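Local coordinates for mandelate racemase/muconate lactonizing protein (Thermobispora bispora, PDB 3VC5) that probably dehydrates D-glucarate to 5-dehydro-4-deoxy-D-glucarate with the help of magnesium, as a member of the mandelate racemase/muconate lactonizing enzyme family, at residues A[53-58]-A[341-346]; A[134-139]-A[316-321]; A[157-162]-A[353-358]; A[347-352]-A[395-400]. One frame throughout, in Å; residues are numbered along the deposited sequence.

Interaction 1 of 4, residues A[53-58]-A[341-346]; sequences RTIVEV and SHLGIS
The guanidinium of Arg53 lies against the chain just before helix 344-355. Over one of its faces sits the carbonyl oxygen of Ser341, 3.2 Å above the plane, nearer its border than its middle. The CB of His342 lies over that face too, 3.6 Å from Arg53 NH2. At the edge, in plane, is the Ser346 hydroxyl. Arg53 NH2 donates to Ser346 OG at 3.0 Å, with a bent N-H...O angle of 140°. The NE edge is held by Glu69 in a salt bridge. A water takes a weak bond from Arg53 NH1 and donates to Ser341 O. Bends at chi2 (-66°) and chi3 (-89°) fold the group back over residues 341-342.

The His342 imidazole is tilted against the guanidinium, not stacked on it. Its ND1 donates to Leu343 O at 2.9 Å, almost exactly in the ring plane, and NE2 bonds to Thr366. Ile55 adds an apolar patch: its CG2 meets Ile345 CD1 at 3.9 Å.

The contact joins the N-terminal domain's antiparallel sheet to the start of a barrel-domain helix, with the Arg53 side chain about 8 Å from that of His338, a predicted proton acceptor. Ser346 OG also bonds to His313. Glu69 further receives the backbone N-H groups of Leu343 and Ser346. It thus probably balances the buried arginine charge and links strand 65-71, Arg53 and the helix start in one polar network.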
loop_
_atom_site.group_PDB
_atom_site.type_symbol
_atom_site.label_atom_id
_atom_site.label_comp_id
_atom_site.label_asym_id
_atom_site.label_seq_id
_atom_site.Cartn_x
_atom_site.Cartn_y
_atom_site.Cartn_z
ATOM N N ARG A 53 22.597 -14.031 -11.783
ATOM C CA ARG A 53 21.995 -13.121 -10.800
ATOM C C ARG A 53 22.995 -12.015 -10.527
ATOM O O ARG A 53 24.191 -12.153 -10.852
ATOM C CB ARG A 53 21.647 -13.820 -9.468
ATOM C CG ARG A 53 20.602 -14.930 -9.568
ATOM C CD ARG A 53 19.222 -14.433 -9.958
ATOM N NE ARG A 53 18.393 -14.055 -8.804
ATOM C CZ ARG A 53 17.135 -13.627 -8.928
ATOM N NH1 ARG A 53 16.604 -13.532 -10.145
ATOM N NH2 ARG A 53 16.415 -13.267 -7.856
ATOM N N THR A 54 22.523 -10.959 -9.871
ATOM C CA THR A 54 23.410 -9.902 -9.410
ATOM C C THR A 54 23.166 -9.770 -7.918
ATOM O O THR A 54 22.008 -9.648 -7.452
ATOM C CB THR A 54 23.089 -8.543 -10.089
ATOM O OG1 THR A 54 23.230 -8.686 -11.497
ATOM C CG2 THR A 54 24.061 -7.463 -9.599
ATOM N N ILE A 55 24.246 -9.891 -7.164
ATOM C CA ILE A 55 24.188 -9.678 -5.732
ATOM C C ILE A 55 24.585 -8.246 -5.393
ATOM O O ILE A 55 25.592 -7.731 -5.879
ATOM C CB ILE A 55 25.120 -10.669 -5.004
ATOM C CG1 ILE A 55 24.788 -12.092 -5.471
ATOM C CG2 ILE A 55 25.041 -10.484 -3.493
ATOM C CD1 ILE A 55 23.380 -12.549 -5.268
ATOM N N VAL A 56 23.787 -7.613 -4.545
ATOM C CA VAL A 56 24.094 -6.258 -4.108
ATOM C C VAL A 56 24.331 -6.213 -2.605
ATOM O O VAL A 56 23.578 -6.801 -1.833
ATOM C CB VAL A 56 22.895 -5.305 -4.458
ATOM C CG1 VAL A 56 23.050 -3.941 -3.789
ATOM C CG2 VAL A 56 22.767 -5.183 -5.968
ATOM N N GLU A 57 25.381 -5.500 -2.184
ATOM C CA GLU A 57 25.616 -5.320 -0.765
ATOM C C GLU A 57 25.782 -3.845 -0.468
ATOM O O GLU A 57 26.715 -3.207 -0.990
ATOM C CB GLU A 57 26.861 -6.110 -0.299
ATOM C CG GLU A 57 27.060 -6.021 1.226
ATOM C CD GLU A 57 28.231 -6.839 1.741
ATOM O OE1 GLU A 57 29.251 -6.984 1.011
ATOM O OE2 GLU A 57 28.134 -7.328 2.896
ATOM N N VAL A 58 24.875 -3.299 0.349
ATOM C CA VAL A 58 24.898 -1.892 0.711
ATOM C C VAL A 58 25.605 -1.792 2.043
ATOM O O VAL A 58 25.320 -2.572 2.952
ATOM C CB VAL A 58 23.435 -1.306 0.820
ATOM C CG1 VAL A 58 23.475 0.125 1.398
ATOM C CG2 VAL A 58 22.756 -1.321 -0.559
ATOM N N SER A 341 14.758 -18.434 -11.115
ATOM C CA SER A 341 15.905 -19.104 -10.471
ATOM C C SER A 341 16.592 -18.119 -9.550
ATOM O O SER A 341 16.973 -17.025 -10.007
ATOM C CB SER A 341 16.899 -19.498 -11.552
ATOM O OG SER A 341 16.251 -20.334 -12.503
ATOM N N HIS A 342 16.813 -18.497 -8.288
ATOM C CA HIS A 342 17.255 -17.489 -7.316
ATOM C C HIS A 342 17.978 -18.130 -6.140
ATOM O O HIS A 342 17.966 -19.361 -5.955
ATOM C CB HIS A 342 16.030 -16.685 -6.786
ATOM C CG HIS A 342 15.101 -17.492 -5.924
ATOM N ND1 HIS A 342 15.387 -17.767 -4.601
ATOM C CD2 HIS A 342 13.950 -18.165 -6.207
ATOM C CE1 HIS A 342 14.422 -18.521 -4.088
ATOM N NE2 HIS A 342 13.540 -18.781 -5.042
ATOM N N LEU A 343 18.629 -17.286 -5.346
ATOM C CA LEU A 343 19.420 -17.750 -4.211
ATOM C C LEU A 343 18.777 -17.333 -2.878
ATOM O O LEU A 343 17.573 -16.988 -2.823
ATOM C CB LEU A 343 20.855 -17.219 -4.362
ATOM C CG LEU A 343 21.524 -17.617 -5.674
ATOM C CD1 LEU A 343 22.915 -16.982 -5.716
ATOM C CD2 LEU A 343 21.623 -19.145 -5.784
ATOM N N GLY A 344 19.542 -17.411 -1.792
ATOM C CA GLY A 344 18.963 -17.283 -0.466
ATOM C C GLY A 344 18.620 -15.855 -0.039
ATOM O O GLY A 344 17.814 -15.652 0.862
ATOM N N ILE A 345 19.236 -14.857 -0.670
ATOM C CA ILE A 345 18.878 -13.466 -0.357
ATOM C C ILE A 345 17.451 -13.236 -0.853
ATOM O O ILE A 345 16.581 -12.770 -0.101
ATOM C CB ILE A 345 19.861 -12.481 -0.988
ATOM C CG1 ILE A 345 21.237 -12.642 -0.320
ATOM C CG2 ILE A 345 19.308 -11.015 -0.891
ATOM C CD1 ILE A 345 22.375 -12.065 -1.189
ATOM N N SER A 346 17.198 -13.629 -2.097
ATOM C CA SER A 346 15.829 -13.561 -2.666
ATOM C C SER A 346 14.875 -14.425 -1.835
ATOM O O SER A 346 13.767 -13.998 -1.537
ATOM C CB SER A 346 15.799 -14.023 -4.118
ATOM O OG SER A 346 16.311 -12.982 -4.921
HETATM O O HOH W 1 16.755 -15.310 -12.522
#

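Interaction 2 of 4, residues A[134-139]-A[316-321]; sequences FEVACL and GGLVRS
Glu135 of helix 123-146 reaches across to the first turn of helix 318-330 and takes its N-H groups with both carboxylate oxygens. Leu318 N donates to OE1 at 2.8 Å, on the syn side but 25° out of the carboxylate plane. Val319 N donates to the syn lone pair of OE2 at 2.9 Å and is straighter, at 164°. CG of Glu135 stands opposite its backbone N (chi1 -174°), and a bend at chi2 turns the carboxylate toward the helix start. The negative charge there would probably suit the N-terminal end of the helix dipole.

This is the tight part of the contact. Gly317 CA comes to 3.2 Å from Glu135 OE1. Beside it, Leu139 CD1 packs on Leu318 CB at 3.8 Å. The packing is looser at Val136 CG2, 4.1 Å from Leu318 CG, and at Leu139 CD1, 4.4 Å from Val319 CG2. Val319 is partly exposed. On the OE2 side a water donates to that oxygen and to Gly316 O, and accepts from Arg320 N.

Arg320 also pairs with Asp128, farther back on helix 123-146. His312 of helix 312-315 touches Val136 and Leu318, and Val136 also touches Leu397. The contact thus joins a helix of the N-terminal domain to one of the barrel domain.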
loop_
_atom_site.group_PDB
_atom_site.type_symbol
_atom_site.label_atom_id
_atom_site.label_comp_id
_atom_site.label_asym_id
_atom_site.label_seq_id
_atom_site.Cartn_x
_atom_site.Cartn_y
_atom_site.Cartn_z
ATOM N N PHE A 134 18.225 -2.650 -4.328
ATOM C CA PHE A 134 18.661 -1.729 -3.288
ATOM C C PHE A 134 17.652 -1.646 -2.136
ATOM O O PHE A 134 18.032 -1.518 -0.964
ATOM C CB PHE A 134 18.885 -0.369 -3.921
ATOM C CG PHE A 134 19.845 -0.413 -5.089
ATOM C CD1 PHE A 134 21.173 -0.826 -4.912
ATOM C CD2 PHE A 134 19.432 -0.043 -6.361
ATOM C CE1 PHE A 134 22.057 -0.864 -5.993
ATOM C CE2 PHE A 134 20.297 -0.091 -7.440
ATOM C CZ PHE A 134 21.619 -0.486 -7.258
ATOM N N GLU A 135 16.358 -1.682 -2.458
ATOM C CA GLU A 135 15.337 -1.530 -1.422
ATOM C C GLU A 135 15.431 -2.677 -0.410
ATOM O O GLU A 135 15.347 -2.459 0.796
ATOM C CB GLU A 135 13.947 -1.448 -2.030
ATOM C CG GLU A 135 12.854 -1.143 -0.999
ATOM C CD GLU A 135 11.889 -2.296 -0.751
ATOM O OE1 GLU A 135 12.251 -3.475 -0.965
ATOM O OE2 GLU A 135 10.730 -2.015 -0.340
ATOM N N VAL A 136 15.536 -3.907 -0.916
ATOM C CA VAL A 136 15.682 -5.068 -0.035
ATOM C C VAL A 136 16.904 -4.904 0.875
ATOM O O VAL A 136 16.818 -5.176 2.099
ATOM C CB VAL A 136 15.738 -6.402 -0.860
ATOM C CG1 VAL A 136 16.147 -7.590 0.037
ATOM C CG2 VAL A 136 14.423 -6.611 -1.537
ATOM N N ALA A 137 18.022 -4.449 0.316
ATOM C CA ALA A 137 19.275 -4.261 1.117
ATOM C C ALA A 137 19.083 -3.162 2.185
ATOM O O ALA A 137 19.542 -3.290 3.333
ATOM C CB ALA A 137 20.428 -3.894 0.203
ATOM N N CYS A 138 18.358 -2.108 1.835
ATOM C CA CYS A 138 18.087 -1.022 2.793
ATOM C C CYS A 138 17.171 -1.536 3.917
ATOM O O CYS A 138 17.334 -1.167 5.081
ATOM C CB CYS A 138 17.460 0.207 2.080
ATOM S SG CYS A 138 18.694 1.094 1.128
ATOM N N LEU A 139 16.178 -2.371 3.587
ATOM C CA LEU A 139 15.333 -2.931 4.639
ATOM C C LEU A 139 16.135 -3.877 5.531
ATOM O O LEU A 139 15.911 -3.927 6.758
ATOM C CB LEU A 139 14.117 -3.668 4.042
ATOM C CG LEU A 139 13.142 -2.763 3.268
ATOM C CD1 LEU A 139 12.041 -3.680 2.677
ATOM C CD2 LEU A 139 12.511 -1.744 4.231
ATOM N N GLY A 316 9.018 -3.811 -7.659
ATOM C CA GLY A 316 9.710 -2.681 -7.034
ATOM C C GLY A 316 9.994 -2.809 -5.555
ATOM O O GLY A 316 10.045 -1.788 -4.838
ATOM N N GLY A 317 10.278 -4.024 -5.093
ATOM C CA GLY A 317 10.680 -4.187 -3.704
ATOM C C GLY A 317 9.571 -4.649 -2.781
ATOM O O GLY A 317 8.399 -4.815 -3.199
ATOM N N LEU A 318 9.918 -4.851 -1.506
ATOM C CA LEU A 318 8.949 -5.407 -0.582
ATOM C C LEU A 318 7.784 -4.461 -0.237
ATOM O O LEU A 318 6.617 -4.876 -0.189
ATOM C CB LEU A 318 9.630 -5.904 0.696
ATOM C CG LEU A 318 10.891 -6.751 0.454
ATOM C CD1 LEU A 318 11.310 -7.354 1.783
ATOM C CD2 LEU A 318 10.650 -7.873 -0.581
ATOM N N VAL A 319 8.098 -3.211 0.077
ATOM C CA VAL A 319 7.036 -2.276 0.428
ATOM C C VAL A 319 6.064 -2.046 -0.729
ATOM O O VAL A 319 4.833 -2.146 -0.517
ATOM C CB VAL A 319 7.616 -0.937 0.951
ATOM C CG1 VAL A 319 6.496 0.039 1.242
ATOM C CG2 VAL A 319 8.422 -1.213 2.197
ATOM N N ARG A 320 6.577 -1.793 -1.937
ATOM C CA ARG A 320 5.674 -1.597 -3.086
ATOM C C ARG A 320 4.824 -2.855 -3.320
ATOM O O ARG A 320 3.624 -2.764 -3.612
ATOM C CB ARG A 320 6.435 -1.208 -4.354
ATOM C CG ARG A 320 6.903 0.252 -4.391
ATOM C CD ARG A 320 7.660 0.645 -5.653
ATOM N NE ARG A 320 7.016 0.346 -6.945
ATOM C CZ ARG A 320 6.393 1.246 -7.708
ATOM N NH1 ARG A 320 6.288 2.498 -7.278
ATOM N NH2 ARG A 320 5.863 0.891 -8.893
ATOM N N SER A 321 5.440 -4.019 -3.147
ATOM C CA SER A 321 4.701 -5.285 -3.315
ATOM C C SER A 321 3.579 -5.364 -2.283
ATOM O O SER A 321 2.463 -5.810 -2.606
ATOM C CB SER A 321 5.624 -6.493 -3.216
ATOM O OG SER A 321 6.539 -6.517 -4.300
HETATM O O HOH W 2 9.356 -0.965 -2.283
#

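Interaction 3 of 4, residues A[157-162]-A[353-358]; sequences KVRDAV and LAAATP
The backbone of Lys157 passes 4.2 Å, CA to CA, from Ala356, where helix 344-355 ends and the chain leaves helical angles. In the modified barrel of this enolase-superfamily fold, the contact joins that helix end to the entry of strand 161-169. Val158 N donates to Ala355 O at 2.7 Å and nearly straight, at 170°. That oxygen also meets Val158 CG2 at 3.4 Å.

Arg159 covers the carbonyls that follow. Its chain bends at chi3 (65°) and brings the guanidinium edge to the helix end. NH1 gives a good bond to Thr357 O and a weak one to Ala354 O. NH2 reaches Pro358 O. The Thr357 and Pro358 oxygens lie close to the guanidinium plane, but the donors stand above both carbonyl planes. Val158 CG2 rests over the centre of one guanidinium face.

Deeper in, Val162 packs with both methyls on Ala354 and Ala355. On the outer side, His96 of the second subunit packs on Val158 and Pro358. Lys157 CA makes a CA-H...O contact with Ala355 O. The closest apolar approach is Val162 CG1 to Ala354 CB, at 3.6 Å.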
loop_
_atom_site.group_PDB
_atom_site.type_symbol
_atom_site.label_atom_id
_atom_site.label_comp_id
_atom_site.label_asym_id
_atom_site.label_seq_id
_atom_site.Cartn_x
_atom_site.Cartn_y
_atom_site.Cartn_z
ATOM N N LYS A 157 5.000 -10.518 11.314
ATOM C CA LYS A 157 4.549 -11.730 10.653
ATOM C C LYS A 157 3.148 -12.090 11.101
ATOM O O LYS A 157 2.809 -11.998 12.300
ATOM C CB LYS A 157 5.484 -12.895 10.925
ATOM C CG LYS A 157 5.538 -13.349 12.357
ATOM C CD LYS A 157 6.691 -14.353 12.573
ATOM C CE LYS A 157 6.765 -14.774 14.057
ATOM N NZ LYS A 157 7.759 -15.834 14.321
ATOM N N VAL A 158 2.337 -12.526 10.142
ATOM C CA VAL A 158 0.998 -13.022 10.443
ATOM C C VAL A 158 0.936 -14.522 10.367
ATOM O O VAL A 158 -0.114 -15.123 10.646
ATOM C CB VAL A 158 -0.078 -12.392 9.534
ATOM C CG1 VAL A 158 0.109 -10.893 9.474
ATOM C CG2 VAL A 158 -0.036 -12.971 8.137
ATOM N N ARG A 159 2.055 -15.122 9.960
ATOM C CA ARG A 159 2.201 -16.567 9.942
ATOM C C ARG A 159 3.656 -16.873 10.268
ATOM O O ARG A 159 4.552 -16.096 9.914
ATOM C CB ARG A 159 1.773 -17.130 8.584
ATOM C CG ARG A 159 2.414 -16.418 7.398
ATOM C CD ARG A 159 1.750 -16.797 6.054
ATOM N NE ARG A 159 0.351 -16.372 5.922
ATOM C CZ ARG A 159 -0.068 -15.220 5.379
ATOM N NH1 ARG A 159 0.790 -14.298 4.949
ATOM N NH2 ARG A 159 -1.371 -14.971 5.299
ATOM N N ASP A 160 3.898 -17.971 10.983
ATOM C CA ASP A 160 5.254 -18.299 11.417
ATOM C C ASP A 160 6.123 -18.860 10.293
ATOM O O ASP A 160 7.354 -18.756 10.359
ATOM C CB ASP A 160 5.230 -19.312 12.572
ATOM C CG ASP A 160 4.702 -18.724 13.859
ATOM O OD1 ASP A 160 4.679 -17.480 14.000
ATOM O OD2 ASP A 160 4.327 -19.514 14.755
ATOM N N ALA A 161 5.487 -19.444 9.269
ATOM C CA ALA A 161 6.194 -20.055 8.156
ATOM C C ALA A 161 5.406 -19.796 6.870
ATOM O O ALA A 161 4.186 -19.644 6.923
ATOM C CB ALA A 161 6.391 -21.561 8.400
ATOM N N VAL A 162 6.101 -19.740 5.736
ATOM C CA VAL A 162 5.490 -19.408 4.448
ATOM C C VAL A 162 5.487 -20.650 3.587
ATOM O O VAL A 162 6.555 -21.171 3.233
ATOM C CB VAL A 162 6.316 -18.330 3.750
ATOM C CG1 VAL A 162 5.844 -18.118 2.311
ATOM C CG2 VAL A 162 6.270 -17.016 4.569
ATOM N N LEU A 353 8.406 -10.996 3.055
ATOM C CA LEU A 353 7.273 -10.319 2.408
ATOM C C LEU A 353 5.998 -11.159 2.584
ATOM O O LEU A 353 4.945 -10.663 3.037
ATOM C CB LEU A 353 7.563 -10.098 0.916
ATOM C CG LEU A 353 6.378 -9.614 0.051
ATOM C CD1 LEU A 353 5.851 -8.235 0.518
ATOM C CD2 LEU A 353 6.814 -9.575 -1.411
ATOM N N ALA A 354 6.064 -12.438 2.212
ATOM C CA ALA A 354 4.861 -13.282 2.334
ATOM C C ALA A 354 4.403 -13.431 3.796
ATOM O O ALA A 354 3.197 -13.449 4.069
ATOM C CB ALA A 354 5.094 -14.657 1.710
ATOM N N ALA A 355 5.348 -13.576 4.733
ATOM C CA ALA A 355 4.970 -13.774 6.135
ATOM C C ALA A 355 4.204 -12.585 6.714
ATOM O O ALA A 355 3.353 -12.756 7.599
ATOM C CB ALA A 355 6.231 -14.070 7.013
ATOM N N ALA A 356 4.531 -11.387 6.237
ATOM C CA ALA A 356 4.030 -10.145 6.832
ATOM C C ALA A 356 2.929 -9.522 5.995
ATOM O O ALA A 356 2.534 -8.386 6.272
ATOM C CB ALA A 356 5.186 -9.109 7.018
ATOM N N THR A 357 2.411 -10.242 4.993
ATOM C CA THR A 357 1.411 -9.633 4.115
ATOM C C THR A 357 0.167 -10.491 4.212
ATOM O O THR A 357 0.118 -11.609 3.682
ATOM C CB THR A 357 1.930 -9.505 2.632
ATOM O OG1 THR A 357 3.137 -8.727 2.640
ATOM C CG2 THR A 357 0.861 -8.840 1.707
ATOM N N PRO A 358 -0.867 -9.971 4.898
ATOM C CA PRO A 358 -2.039 -10.809 5.112
ATOM C C PRO A 358 -2.614 -11.425 3.821
ATOM O O PRO A 358 -3.040 -12.565 3.843
ATOM C CB PRO A 358 -3.053 -9.848 5.759
ATOM C CG PRO A 358 -2.192 -8.826 6.471
ATOM C CD PRO A 358 -0.908 -8.711 5.665
#

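Interaction 4 of 4, residues A[347-352]-A[395-400]; sequences LAAMTH and PGLGVE
A type II' beta turn from Pro395 to Gly398 is set against one side of helix 344-355. It belongs to the loop between strand 388-390 and helix 403-415. The contact is buried and mostly apolar, with one polar link.

That link is made by His352. NE2 donates to Leu397 O at 2.9 Å, with an N-H...O angle of 148°. The oxygen lies near the imidazole plane, 14° out of it. Seen from the carbonyl, however, the donor is well above the plane and not on a lone pair. The ring stands off the helix with CG opposite its own carbonyl carbon (chi1 -75°), which carries NE2 to the turn. CE1 comes to 3.6 Å from Gly396 O. The other nitrogen, ND1, accepts from Ala151 N. With both nitrogens engaged, the ring is fixed in its rotation.

The apolar part lies one turn back along the helix. Ala348 CB touches Leu397 CB and Val399 CG1, 4.0 Å from each. Leu397 CD2 reaches Ala349 CA at 3.9 Å, so the leucine spans two successive helix residues. Gly396, the second residue of the turn, has the positive phi that a type II' turn needs.

Asp140 of helix 123-146 accepts from Leu397 N, and Gly396 is paired by backbone bonds with Arg148 and Val150. Helix 150-153 touches His352 and Leu397 through Val150. Tyr164 of strand 161-169 touches helix 344-355 at Leu347 and Met350.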
loop_
_atom_site.group_PDB
_atom_site.type_symbol
_atom_site.label_atom_id
_atom_site.label_comp_id
_atom_site.label_asym_id
_atom_site.label_seq_id
_atom_site.Cartn_x
_atom_site.Cartn_y
_atom_site.Cartn_z
ATOM N N LEU A 347 15.302 -15.626 -1.436
ATOM C CA LEU A 347 14.392 -16.493 -0.643
ATOM C C LEU A 347 14.042 -15.839 0.693
ATOM O O LEU A 347 12.863 -15.857 1.110
ATOM C CB LEU A 347 14.985 -17.882 -0.369
ATOM C CG LEU A 347 14.017 -18.880 0.303
ATOM C CD1 LEU A 347 12.758 -19.130 -0.499
ATOM C CD2 LEU A 347 14.737 -20.201 0.556
ATOM N N ALA A 348 15.022 -15.197 1.343
ATOM C CA ALA A 348 14.752 -14.525 2.635
ATOM C C ALA A 348 13.750 -13.383 2.376
ATOM O O ALA A 348 12.771 -13.222 3.107
ATOM C CB ALA A 348 16.015 -13.974 3.233
ATOM N N ALA A 349 14.002 -12.605 1.315
ATOM C CA ALA A 349 13.131 -11.461 1.015
ATOM C C ALA A 349 11.695 -11.914 0.694
ATOM O O ALA A 349 10.728 -11.336 1.198
ATOM C CB ALA A 349 13.704 -10.643 -0.098
ATOM N N MET A 350 11.575 -12.952 -0.135
ATOM C CA MET A 350 10.284 -13.550 -0.455
ATOM C C MET A 350 9.536 -13.955 0.786
ATOM O O MET A 350 8.315 -13.760 0.905
ATOM C CB MET A 350 10.441 -14.748 -1.412
ATOM C CG MET A 350 10.993 -14.349 -2.788
ATOM S SD MET A 350 11.803 -15.743 -3.642
ATOM C CE MET A 350 10.401 -16.666 -4.212
ATOM N N THR A 351 10.273 -14.558 1.706
ATOM C CA THR A 351 9.681 -15.126 2.904
ATOM C C THR A 351 9.211 -14.045 3.887
ATOM O O THR A 351 8.110 -14.133 4.420
ATOM C CB THR A 351 10.672 -16.116 3.552
ATOM O OG1 THR A 351 10.932 -17.173 2.611
ATOM C CG2 THR A 351 10.116 -16.698 4.865
ATOM N N HIS A 352 10.027 -13.015 4.112
ATOM C CA HIS A 352 9.585 -11.922 4.974
ATOM C C HIS A 352 8.375 -11.220 4.371
ATOM O O HIS A 352 7.431 -10.871 5.099
ATOM C CB HIS A 352 10.722 -10.885 5.216
ATOM C CG HIS A 352 11.759 -11.363 6.174
ATOM N ND1 HIS A 352 11.651 -11.167 7.536
ATOM C CD2 HIS A 352 12.945 -11.995 5.971
ATOM C CE1 HIS A 352 12.714 -11.688 8.133
ATOM N NE2 HIS A 352 13.512 -12.196 7.209
ATOM N N PRO A 395 17.986 -10.479 13.034
ATOM C CA PRO A 395 17.613 -9.126 12.600
ATOM C C PRO A 395 17.767 -8.985 11.091
ATOM O O PRO A 395 18.531 -9.729 10.473
ATOM C CB PRO A 395 18.660 -8.233 13.269
ATOM C CG PRO A 395 19.798 -9.143 13.576
ATOM C CD PRO A 395 19.159 -10.464 13.920
ATOM N N GLY A 396 17.060 -8.032 10.494
ATOM C CA GLY A 396 17.157 -7.839 9.057
ATOM C C GLY A 396 16.568 -9.033 8.331
ATOM O O GLY A 396 15.555 -9.594 8.765
ATOM N N LEU A 397 17.166 -9.412 7.207
ATOM C CA LEU A 397 16.678 -10.568 6.448
ATOM C C LEU A 397 16.934 -11.878 7.182
ATOM O O LEU A 397 16.296 -12.895 6.895
ATOM C CB LEU A 397 17.323 -10.613 5.057
ATOM C CG LEU A 397 16.868 -9.550 4.053
ATOM C CD1 LEU A 397 17.800 -9.568 2.831
ATOM C CD2 LEU A 397 15.385 -9.760 3.654
ATOM N N GLY A 398 17.873 -11.855 8.112
ATOM C CA GLY A 398 18.215 -13.053 8.905
ATOM C C GLY A 398 19.196 -13.953 8.164
ATOM O O GLY A 398 19.316 -15.138 8.479
ATOM N N VAL A 399 19.894 -13.409 7.160
ATOM C CA VAL A 399 20.922 -14.191 6.453
ATOM C C VAL A 399 22.282 -13.532 6.534
ATOM O O VAL A 399 22.387 -12.333 6.775
ATOM C CB VAL A 399 20.565 -14.453 4.962
ATOM C CG1 VAL A 399 19.333 -15.369 4.870
ATOM C CG2 VAL A 399 20.377 -13.130 4.166
ATOM N N GLU A 400 23.331 -14.319 6.332
ATOM C CA GLU A 400 24.683 -13.805 6.431
ATOM C C GLU A 400 25.379 -14.146 5.127
ATOM O O GLU A 400 25.412 -15.306 4.740
ATOM C CB GLU A 400 25.440 -14.470 7.604
ATOM C CG GLU A 400 26.812 -13.869 7.845
ATOM C CD GLU A 400 27.625 -14.638 8.882
ATOM O OE1 GLU A 400 27.026 -15.336 9.734
ATOM O OE2 GLU A 400 28.871 -14.543 8.841
#

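From the N terminus, strand 50-60 comes first. Its contact with 341-346 closes the longest loop, of 282 residues, joining the N-terminal sheet to the start of helix 344-355. Within that loop lies interaction 2, which joins helix 123-146 to helix 318-330. Interaction 3 joins the entry of strand 161-169 to the end of helix 344-355 and crosses both interactions 1 and 2. Interaction 4 opens after interactions 1 and 2 have closed, joins the middle of that helix to the loop before helix 403-415, and crosses interaction 3. Interactions 1, 3 and 4 all use this helix. Val136 and Leu318 of interaction 2 touch Ala349 of interaction 4; Leu318 also touches Leu353 of interaction 3.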